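Local coordinates for proto-oncogene tyrosine-protein kinase receptor Ret (Danio rerio, PDB 7AMK) that acts as a receptor tyrosine kinase, whose glycosylated, calcium-binding extracellular region of cadherin-like domains assembles with GDNF and its co-receptor GFR alpha 1, at residues Gly19-Gln24 with Arg153-Met158; Thr48-Ile53 with Leu62-Glu67; Lys83-Lys88 with Leu111-Asp116. The protein carries 4 engineered substitutions. All blocks are in the same frame, centred on the assembly; numbering follows the deposited sequence.

From the N terminus, Gly19-Gln24 comes first, but contact 1 closes only when the chain reaches Arg153-Met158. It joins cadherin-like domain 1 to the following cadherin domain. Contacts 2 and 3 both fall within this long loop and follow each other in series. Contact 2 closes a short loop from Thr48-Ile53 to Leu62-Glu67, at the edge of the sheet that also holds strand 21-24. Contact 3 then pairs Lys83-Lys88 with Leu111-Asp116 in the other sheet of the first domain. The sheets meet where Phe51 packs on Leu87 and Leu111, and Trp50 on Leu85. Leu22 of contact 1 packs on Phe51 and Leu62 of contact 2.

Contact 1: Gly19-Gln24 with Arg153-Met158; sequences GSPLLQ and RRFTHM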
loop_
_atom_site.group_PDB
_atom_site.type_symbol
_atom_site.label_atom_id
_atom_site.label_comp_id
_atom_site.label_asym_id
_atom_site.label_seq_id
_atom_site.Cartn_x
_atom_site.Cartn_y
_atom_site.Cartn_z
ATOM N N GLY A 19 47.966 51.103 -8.834
ATOM C CA GLY A 19 48.962 50.059 -8.835
ATOM C C GLY A 19 49.029 49.248 -7.567
ATOM O O GLY A 19 49.807 48.292 -7.507
ATOM N N SER A 20 48.251 49.587 -6.568
ATOM C CA SER A 20 48.321 48.844 -5.335
ATOM C C SER A 20 47.481 47.568 -5.433
ATOM O O SER A 20 46.428 47.561 -6.075
ATOM C CB SER A 20 47.851 49.710 -4.178
ATOM O OG SER A 20 46.490 49.987 -4.276
ATOM N N PRO A 21 47.938 46.477 -4.828
ATOM C CA PRO A 21 47.216 45.208 -4.932
ATOM C C PRO A 21 46.084 45.144 -3.922
ATOM O O PRO A 21 46.180 45.678 -2.814
ATOM C CB PRO A 21 48.295 44.169 -4.617
ATOM C CG PRO A 21 49.171 44.894 -3.590
ATOM C CD PRO A 21 49.162 46.366 -4.012
ATOM N N LEU A 22 45.000 44.479 -4.333
ATOM C CA LEU A 22 43.744 44.401 -3.588
ATOM C C LEU A 22 43.441 42.997 -3.092
ATOM O O LEU A 22 43.081 42.805 -1.921
ATOM C CB LEU A 22 42.571 44.890 -4.456
ATOM C CG LEU A 22 42.678 46.317 -5.005
ATOM C CD1 LEU A 22 41.502 46.665 -5.932
ATOM C CD2 LEU A 22 42.795 47.357 -3.874
ATOM N N LEU A 23 43.575 42.007 -3.965
ATOM C CA LEU A 23 43.292 40.625 -3.611
ATOM C C LEU A 23 43.728 39.760 -4.784
ATOM O O LEU A 23 44.048 40.262 -5.863
ATOM C CB LEU A 23 41.805 40.410 -3.278
ATOM C CG LEU A 23 40.768 40.927 -4.296
ATOM C CD1 LEU A 23 40.541 39.982 -5.505
ATOM C CD2 LEU A 23 39.445 41.248 -3.610
ATOM N N GLN A 24 43.741 38.451 -4.551
ATOM C CA GLN A 24 44.150 37.459 -5.536
ATOM C C GLN A 24 43.032 36.439 -5.726
ATOM O O GLN A 24 42.653 35.744 -4.774
ATOM C CB GLN A 24 45.435 36.769 -5.095
ATOM C CG GLN A 24 45.936 35.758 -6.117
ATOM C CD GLN A 24 47.047 34.910 -5.542
ATOM O OE1 GLN A 24 47.632 35.270 -4.523
ATOM N NE2 GLN A 24 47.332 33.764 -6.182
ATOM N N ARG A 153 47.245 36.598 2.672
ATOM C CA ARG A 153 47.607 37.988 2.963
ATOM C C ARG A 153 46.463 38.949 2.637
ATOM O O ARG A 153 45.857 38.873 1.569
ATOM C CB ARG A 153 48.836 38.420 2.160
ATOM C CG ARG A 153 50.173 37.944 2.695
ATOM C CD ARG A 153 51.323 38.182 1.698
ATOM N NE ARG A 153 51.117 37.465 0.434
ATOM C CZ ARG A 153 52.020 37.390 -0.542
ATOM N NH1 ARG A 153 53.207 37.955 -0.424
ATOM N NH2 ARG A 153 51.722 36.728 -1.665
ATOM N N ARG A 154 46.199 39.891 3.543
ATOM C CA ARG A 154 45.275 40.983 3.238
ATOM C C ARG A 154 46.090 42.083 2.567
ATOM O O ARG A 154 46.718 42.907 3.221
ATOM C CB ARG A 154 44.546 41.459 4.487
ATOM C CG ARG A 154 43.722 40.345 5.162
ATOM C CD ARG A 154 42.553 40.918 5.965
ATOM N NE ARG A 154 41.706 41.835 5.197
ATOM C CZ ARG A 154 40.686 42.508 5.717
ATOM N NH1 ARG A 154 40.377 42.404 6.999
ATOM N NH2 ARG A 154 39.960 43.304 4.933
ATOM N N PHE A 155 46.097 42.071 1.229
ATOM C CA PHE A 155 46.924 43.001 0.456
ATOM C C PHE A 155 46.735 44.450 0.897
ATOM O O PHE A 155 47.716 45.185 1.054
ATOM C CB PHE A 155 46.616 42.848 -1.034
ATOM C CG PHE A 155 47.159 41.565 -1.640
ATOM C CD1 PHE A 155 48.100 40.814 -0.966
ATOM C CD2 PHE A 155 46.747 41.139 -2.894
ATOM C CE1 PHE A 155 48.602 39.641 -1.524
ATOM C CE2 PHE A 155 47.251 39.989 -3.463
ATOM C CZ PHE A 155 48.174 39.233 -2.776
ATOM N N THR A 156 45.491 44.876 1.126
ATOM C CA THR A 156 45.241 46.283 1.450
ATOM C C THR A 156 45.863 46.674 2.793
ATOM O O THR A 156 46.395 47.782 2.948
ATOM C CB THR A 156 43.732 46.560 1.443
ATOM O OG1 THR A 156 43.058 45.589 2.255
ATOM C CG2 THR A 156 43.179 46.475 0.009
ATOM N N HIS A 157 45.831 45.769 3.765
ATOM C CA HIS A 157 46.272 46.113 5.108
ATOM C C HIS A 157 47.784 46.039 5.281
ATOM O O HIS A 157 48.344 46.763 6.113
ATOM C CB HIS A 157 45.568 45.212 6.108
ATOM C CG HIS A 157 44.102 45.485 6.205
ATOM N ND1 HIS A 157 43.206 45.091 5.234
ATOM C CD2 HIS A 157 43.382 46.162 7.131
ATOM C CE1 HIS A 157 41.991 45.480 5.576
ATOM N NE2 HIS A 157 42.071 46.132 6.725
ATOM N N MET A 158 48.469 45.198 4.512
ATOM C CA MET A 158 49.922 45.182 4.620
ATOM C C MET A 158 50.543 46.457 4.058
ATOM O O MET A 158 51.690 46.776 4.393
ATOM C CB MET A 158 50.481 43.923 3.944
ATOM C CG MET A 158 50.043 42.621 4.659
ATOM S SD MET A 158 50.426 41.051 3.832
ATOM C CE MET A 158 52.211 40.977 3.970
#
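Leu22 on strand 21-24 and Phe155, at the start of the weakly bonded helix 155-160, bring their CA atoms to 5.3 Å, the closest CA pair of the two segments. Phe155 carries most of the contact. Its chi1 of -72° puts CG anti to its own carbonyl carbon and beside Pro21 CB. Its CB rests 3.4 Å from Pro21 O. The ring meets the strand through one side: CD2 lies 3.5 Å from Leu23 N, and CE2 lies 4.0 Å from Gln24 CB. Pro21 CB is 3.8 Å from Phe155 CD2, and these two side chains cross at about a right angle. Beside them, Leu22 CD2 touches Thr156 CG2 at 4.0 Å. An alanine in place of Phe155 would probably open a gap beside Pro21, Leu23 and Gln24, because the ring that touches them would be gone. Gln24 bonds to Gln151 and Glu186, and Arg154 forms salt bridges with Glu10 and Glu133. Glu10 belongs to strand 7-14 of the first domain, so charge probably adds to the link. The two segments share no hydrogen bond of their own. Their hold on each other is by van der Waals contact, with one aromatic ring of the second cadherin-like domain set against a strand of the first by its CD2-CE2 side.

Contact 2: Thr48-Ile53 with Leu62-Glu67; sequences TSWFHI and LNKTLE. With NAG (2-acetamido-2-deoxy-beta-D-glucopyranose), chain O.
Asn63 sets its CG anti to the backbone N (chi1 -177°), on the side facing Ser49 and Trp50, while Trp50 sets its CG anti to the carbonyl carbon (chi1 -54°), and the indole that starts from there lies alongside Lys64. Asn63 ND2 donates to Ser49 O at 2.9 Å. The bond is nearly straight (164°), and the acceptor lies in the amide plane. The backbone Asn63 N bonds to Trp50 O at 2.6 Å, from above the carbonyl plane. Asn63 ND2 also carries the glycan, joined to C1 of the sugar. Its remaining N-H is thus the one given to Ser49, which helps to fix the rotation of the amide. Asn63, Lys64 and Thr65 form the N-X-T sequon of N-linked glycosylation, placed where the chain leaves strand 59-62 in this cadherin-like domain. Phe51 and Leu62 form an antiparallel non-hydrogen-bonded pair. Their side chains lie side by side, with Phe51 CE1 3.6 Å from Leu62 CD2. Lys64 runs beside Trp50, and its CD sits over the indole in a CH-pi contact, 4.2 Å from the centroid of the five-membered ring. Beyond CD, Lys64 NZ forms salt bridges with Glu67 and with Asp70 of helix 68-72. Leu66 CD2 meets Trp50 CE3 at 3.8 Å, the two side chains crossing at about a right angle.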
loop_
_atom_site.group_PDB
_atom_site.type_symbol
_atom_site.label_atom_id
_atom_site.label_comp_id
_atom_site.label_asym_id
_atom_site.label_seq_id
_atom_site.Cartn_x
_atom_site.Cartn_y
_atom_site.Cartn_z
ATOM N N THR A 48 34.728 49.619 -13.770
ATOM C CA THR A 48 35.593 48.470 -13.978
ATOM C C THR A 48 36.957 48.903 -14.488
ATOM O O THR A 48 37.966 48.249 -14.190
ATOM C CB THR A 48 34.937 47.470 -14.928
ATOM O OG1 THR A 48 33.598 47.212 -14.491
ATOM C CG2 THR A 48 35.714 46.156 -14.934
ATOM N N SER A 49 37.017 50.014 -15.227
ATOM C CA SER A 49 38.308 50.526 -15.680
ATOM C C SER A 49 39.102 51.232 -14.586
ATOM O O SER A 49 40.190 51.737 -14.884
ATOM C CB SER A 49 38.108 51.453 -16.861
ATOM O OG SER A 49 37.900 50.669 -18.019
ATOM N N TRP A 50 38.585 51.294 -13.351
ATOM C CA TRP A 50 39.413 51.597 -12.189
ATOM C C TRP A 50 40.326 50.441 -11.794
ATOM O O TRP A 50 41.136 50.598 -10.874
ATOM C CB TRP A 50 38.549 51.932 -10.961
ATOM C CG TRP A 50 37.535 53.022 -11.145
ATOM C CD1 TRP A 50 37.353 53.799 -12.247
ATOM C CD2 TRP A 50 36.553 53.444 -10.188
ATOM N NE1 TRP A 50 36.321 54.676 -12.039
ATOM C CE2 TRP A 50 35.812 54.482 -10.784
ATOM C CE3 TRP A 50 36.234 53.048 -8.882
ATOM C CZ2 TRP A 50 34.771 55.129 -10.127
ATOM C CZ3 TRP A 50 35.200 53.693 -8.229
ATOM C CH2 TRP A 50 34.479 54.719 -8.855
ATOM N N PHE A 51 40.196 49.277 -12.413
ATOM C CA PHE A 51 40.857 48.087 -11.901
ATOM C C PHE A 51 41.580 47.355 -13.022
ATOM O O PHE A 51 41.251 47.498 -14.201
ATOM C CB PHE A 51 39.851 47.139 -11.213
ATOM C CG PHE A 51 39.050 47.794 -10.131
ATOM C CD1 PHE A 51 39.550 47.898 -8.847
ATOM C CD2 PHE A 51 37.799 48.318 -10.402
ATOM C CE1 PHE A 51 38.809 48.510 -7.845
ATOM C CE2 PHE A 51 37.055 48.920 -9.403
ATOM C CZ PHE A 51 37.559 49.020 -8.128
ATOM N N HIS A 52 42.565 46.552 -12.631
ATOM C CA HIS A 52 43.317 45.730 -13.569
ATOM C C HIS A 52 43.629 44.400 -12.896
ATOM O O HIS A 52 44.047 44.390 -11.738
ATOM C CB HIS A 52 44.600 46.449 -13.990
ATOM C CG HIS A 52 45.631 45.553 -14.609
ATOM N ND1 HIS A 52 45.609 45.193 -15.943
ATOM C CD2 HIS A 52 46.728 44.959 -14.078
ATOM C CE1 HIS A 52 46.637 44.404 -16.202
ATOM N NE2 HIS A 52 47.330 44.246 -15.087
ATOM N N ILE A 53 43.396 43.286 -13.592
ATOM C CA ILE A 53 43.717 41.962 -13.063
ATOM C C ILE A 53 44.874 41.399 -13.867
ATOM O O ILE A 53 44.900 41.500 -15.097
ATOM C CB ILE A 53 42.503 41.000 -13.055
ATOM C CG1 ILE A 53 42.679 39.916 -11.971
ATOM C CG2 ILE A 53 42.279 40.344 -14.427
ATOM C CD1 ILE A 53 41.511 38.918 -11.859
ATOM N N LEU A 62 44.394 48.172 -8.257
ATOM C CA LEU A 62 43.854 49.471 -8.639
ATOM C C LEU A 62 44.558 49.994 -9.887
ATOM O O LEU A 62 45.791 50.038 -9.949
ATOM C CB LEU A 62 44.004 50.473 -7.504
ATOM C CG LEU A 62 42.916 50.399 -6.454
ATOM C CD1 LEU A 62 43.247 51.417 -5.402
ATOM C CD2 LEU A 62 41.598 50.722 -7.117
ATOM N N ASN A 63 43.768 50.388 -10.879
ATOM C CA ASN A 63 44.260 51.001 -12.106
ATOM C C ASN A 63 44.186 52.524 -12.053
ATOM O O ASN A 63 44.542 53.194 -13.026
ATOM C CB ASN A 63 43.455 50.457 -13.304
ATOM C CG ASN A 63 43.936 50.989 -14.648
ATOM O OD1 ASN A 63 45.137 51.003 -14.940
ATOM N ND2 ASN A 63 42.985 51.427 -15.478
ATOM N N LYS A 64 43.752 53.081 -10.933
ATOM C CA LYS A 64 43.523 54.512 -10.813
ATOM C C LYS A 64 43.548 54.857 -9.335
ATOM O O LYS A 64 43.047 54.084 -8.514
ATOM C CB LYS A 64 42.177 54.905 -11.432
ATOM C CG LYS A 64 41.686 56.286 -11.071
ATOM C CD LYS A 64 40.174 56.319 -11.014
ATOM C CE LYS A 64 39.634 57.666 -11.451
ATOM N NZ LYS A 64 40.031 58.769 -10.543
ATOM N N THR A 65 44.140 55.998 -8.991
ATOM C CA THR A 65 44.099 56.448 -7.601
ATOM C C THR A 65 42.711 56.998 -7.282
ATOM O O THR A 65 42.229 57.917 -7.956
ATOM C CB THR A 65 45.169 57.505 -7.341
ATOM O OG1 THR A 65 46.445 56.965 -7.693
ATOM C CG2 THR A 65 45.182 57.907 -5.860
ATOM N N LEU A 66 42.074 56.425 -6.268
ATOM C CA LEU A 66 40.683 56.727 -5.968
ATOM C C LEU A 66 40.531 58.118 -5.361
ATOM O O LEU A 66 41.311 58.532 -4.499
ATOM C CB LEU A 66 40.125 55.671 -5.012
ATOM C CG LEU A 66 40.061 54.271 -5.609
ATOM C CD1 LEU A 66 39.425 53.336 -4.626
ATOM C CD2 LEU A 66 39.282 54.291 -6.936
ATOM N N GLU A 67 39.500 58.836 -5.788
ATOM C CA GLU A 67 39.308 60.205 -5.340
ATOM C C GLU A 67 37.909 60.386 -4.774
ATOM O O GLU A 67 37.024 59.556 -4.976
ATOM C CB GLU A 67 39.579 61.186 -6.474
ATOM C CG GLU A 67 41.040 61.585 -6.522
ATOM C CD GLU A 67 41.599 61.580 -7.918
ATOM O OE1 GLU A 67 40.843 61.247 -8.854
ATOM O OE2 GLU A 67 42.792 61.913 -8.076
HETATM C C1 NAG O . 43.291 51.980 -16.780
HETATM C C2 NAG O . 43.101 50.993 -17.923
HETATM C C3 NAG O . 43.536 51.637 -19.232
HETATM C C4 NAG O . 42.769 52.937 -19.459
HETATM C C5 NAG O . 42.867 53.874 -18.248
HETATM C C6 NAG O . 41.921 55.054 -18.355
HETATM C C7 NAG O . 43.226 48.598 -17.388
HETATM C C8 NAG O . 44.128 47.416 -17.182
HETATM N N2 NAG O . 43.830 49.753 -17.694
HETATM O O3 NAG O . 43.292 50.724 -20.297
HETATM O O4 NAG O . 43.271 53.608 -20.609
HETATM O O5 NAG O . 42.516 53.178 -17.039
HETATM O O6 NAG O . 42.421 56.223 -17.719
HETATM O O7 NAG O . 42.008 48.511 -17.281
#

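Contact 3: Lys83-Lys88 with Leu111-Asp116; sequences KDLTLK and LSFIND. With NAG (2-acetamido-2-deoxy-beta-D-glucopyranose), chain C.
Leu85 and Phe113 meet on the face of an antiparallel strand pair that carries Lys83, Leu85, Leu111 and Phe113, with Leu85 CD1 3.7 Å from Phe113 CB. Phe113 has its CG anti to the backbone N (chi1 -171°), Leu85 anti to the carbonyl carbon (chi1 -78°). The two side chains therefore leave the shared face in different directions. They approach at a slant, and Leu85 CD1 comes near the plane of the Phe113 ring, at its edge. Leu87 and Leu111 also meet at a slant, with Leu87 CD1 3.7 Å from Leu111 CD1. On the other face, Ser112 OG and Asp84 OD1 are 3.5 Å apart, at best a weak bond. Lys83 N gives to Phe113 O at 2.9 Å, and Phe113 N returns to Lys83 O at 2.7 Å. Leu85 and Leu111 are likewise bonded in both directions. These are the two central strands of the four-stranded sheet of cadherin-like domain 1, consistent with an E-set beta sandwich. Past the pairing, Asn115 centres an inverse gamma turn, and its ND2 carries a glycan through C1. The extended Lys83 bonds to Phe71 O and makes a cation-pi contact with the Phe71 ring. Strand 7-14 runs parallel to strand 106-114 on its far side, strand 83-92 has strand 37-40 on its other side, and helix 68-72 lies by the Lys83 and Asn115 end.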
loop_
_atom_site.group_PDB
_atom_site.type_symbol
_atom_site.label_atom_id
_atom_site.label_comp_id
_atom_site.label_asym_id
_atom_site.label_seq_id
_atom_site.Cartn_x
_atom_site.Cartn_y
_atom_site.Cartn_z
ATOM N N LYS A 83 29.674 52.387 -0.527
ATOM C CA LYS A 83 29.026 51.980 -1.772
ATOM C C LYS A 83 29.672 50.694 -2.268
ATOM O O LYS A 83 30.882 50.646 -2.511
ATOM C CB LYS A 83 29.119 53.069 -2.840
ATOM C CG LYS A 83 28.280 54.300 -2.550
ATOM C CD LYS A 83 28.504 55.375 -3.588
ATOM C CE LYS A 83 27.543 56.534 -3.396
ATOM N NZ LYS A 83 27.844 57.647 -4.324
ATOM N N ASP A 84 28.865 49.660 -2.423
ATOM C CA ASP A 84 29.372 48.381 -2.876
ATOM C C ASP A 84 29.597 48.402 -4.378
ATOM O O ASP A 84 28.769 48.920 -5.132
ATOM C CB ASP A 84 28.401 47.271 -2.483
ATOM C CG ASP A 84 28.450 46.973 -1.007
ATOM O OD1 ASP A 84 28.731 47.904 -0.212
ATOM O OD2 ASP A 84 28.234 45.800 -0.642
ATOM N N LEU A 85 30.735 47.865 -4.803
ATOM C CA LEU A 85 31.068 47.684 -6.210
ATOM C C LEU A 85 31.153 46.194 -6.458
ATOM O O LEU A 85 31.837 45.485 -5.712
ATOM C CB LEU A 85 32.411 48.335 -6.570
ATOM C CG LEU A 85 32.476 49.845 -6.764
ATOM C CD1 LEU A 85 31.950 50.550 -5.542
ATOM C CD2 LEU A 85 33.897 50.299 -7.069
ATOM N N THR A 86 30.478 45.724 -7.498
ATOM C CA THR A 86 30.512 44.316 -7.860
ATOM C C THR A 86 31.230 44.162 -9.195
ATOM O O THR A 86 30.745 44.645 -10.219
ATOM C CB THR A 86 29.106 43.727 -7.914
ATOM O OG1 THR A 86 28.497 43.865 -6.629
ATOM C CG2 THR A 86 29.177 42.261 -8.249
ATOM N N LEU A 87 32.390 43.510 -9.168
ATOM C CA LEU A 87 33.175 43.167 -10.346
ATOM C C LEU A 87 32.991 41.699 -10.701
ATOM O O LEU A 87 32.769 40.853 -9.835
ATOM C CB LEU A 87 34.669 43.417 -10.112
ATOM C CG LEU A 87 35.121 44.860 -9.960
ATOM C CD1 LEU A 87 36.556 44.904 -9.457
ATOM C CD2 LEU A 87 34.969 45.574 -11.291
ATOM N N LYS A 88 33.122 41.402 -11.981
ATOM C CA LYS A 88 33.072 40.040 -12.488
ATOM C C LYS A 88 34.446 39.688 -13.040
ATOM O O LYS A 88 34.997 40.414 -13.881
ATOM C CB LYS A 88 31.988 39.884 -13.565
ATOM C CG LYS A 88 30.591 39.665 -12.996
ATOM C CD LYS A 88 30.612 38.533 -11.980
ATOM N N LEU A 111 33.340 44.756 -3.813
ATOM C CA LEU A 111 34.177 45.728 -3.137
ATOM C C LEU A 111 33.280 46.757 -2.460
ATOM O O LEU A 111 32.219 47.113 -2.983
ATOM C CB LEU A 111 35.153 46.381 -4.123
ATOM C CG LEU A 111 36.116 45.432 -4.859
ATOM C CD1 LEU A 111 36.852 46.149 -5.962
ATOM C CD2 LEU A 111 37.124 44.821 -3.909
ATOM N N SER A 112 33.678 47.182 -1.268
ATOM C CA SER A 112 32.955 48.198 -0.519
ATOM C C SER A 112 33.797 49.452 -0.559
ATOM O O SER A 112 34.912 49.479 -0.024
ATOM C CB SER A 112 32.684 47.761 0.916
ATOM O OG SER A 112 31.786 46.669 0.940
ATOM N N PHE A 113 33.263 50.478 -1.203
ATOM C CA PHE A 113 33.969 51.733 -1.397
ATOM C C PHE A 113 33.566 52.636 -0.238
ATOM O O PHE A 113 32.421 53.090 -0.165
ATOM C CB PHE A 113 33.621 52.332 -2.760
ATOM C CG PHE A 113 34.460 53.508 -3.152
ATOM C CD1 PHE A 113 35.464 53.979 -2.312
ATOM C CD2 PHE A 113 34.249 54.155 -4.365
ATOM C CE1 PHE A 113 36.237 55.077 -2.684
ATOM C CE2 PHE A 113 35.026 55.251 -4.738
ATOM C CZ PHE A 113 36.009 55.717 -3.894
ATOM N N ILE A 114 34.491 52.852 0.680
ATOM C CA ILE A 114 34.254 53.660 1.869
ATOM C C ILE A 114 34.676 55.091 1.566
ATOM O O ILE A 114 35.790 55.331 1.087
ATOM C CB ILE A 114 35.029 53.099 3.074
ATOM C CG1 ILE A 114 34.688 51.625 3.304
ATOM C CG2 ILE A 114 34.764 53.937 4.326
ATOM C CD1 ILE A 114 35.572 50.982 4.323
ATOM N N ASN A 115 33.787 56.042 1.853
ATOM C CA ASN A 115 34.013 57.454 1.557
ATOM C C ASN A 115 34.931 58.083 2.613
ATOM O O ASN A 115 34.582 59.042 3.291
ATOM C CB ASN A 115 32.665 58.164 1.472
ATOM C CG ASN A 115 32.770 59.639 1.091
ATOM O OD1 ASN A 115 33.645 60.057 0.334
ATOM N ND2 ASN A 115 31.857 60.431 1.624
ATOM N N ASP A 116 36.132 57.526 2.746
ATOM C CA ASP A 116 37.117 58.097 3.660
ATOM C C ASP A 116 38.490 57.593 3.245
ATOM O O ASP A 116 38.608 56.672 2.434
ATOM C CB ASP A 116 36.796 57.733 5.119
ATOM C CG ASP A 116 37.656 58.487 6.149
ATOM O OD1 ASP A 116 38.390 59.437 5.796
ATOM O OD2 ASP A 116 37.601 58.101 7.339
HETATM C C1 NAG C . 31.827 61.828 1.343
HETATM C C2 NAG C . 30.505 62.447 1.782
HETATM C C3 NAG C . 30.488 63.939 1.472
HETATM C C4 NAG C . 31.738 64.632 1.998
HETATM C C5 NAG C . 32.994 63.876 1.578
HETATM C C6 NAG C . 34.245 64.425 2.220
HETATM C C7 NAG C . 28.691 60.792 1.703
HETATM C C8 NAG C . 27.551 60.246 0.894
HETATM N N2 NAG C . 29.377 61.790 1.140
HETATM O O3 NAG C . 29.324 64.500 2.066
HETATM O O4 NAG C . 31.819 65.941 1.445
HETATM O O5 NAG C . 32.897 62.500 1.971
HETATM O O6 NAG C . 34.323 64.024 3.579
HETATM O O7 NAG C . 28.982 60.343 2.813
#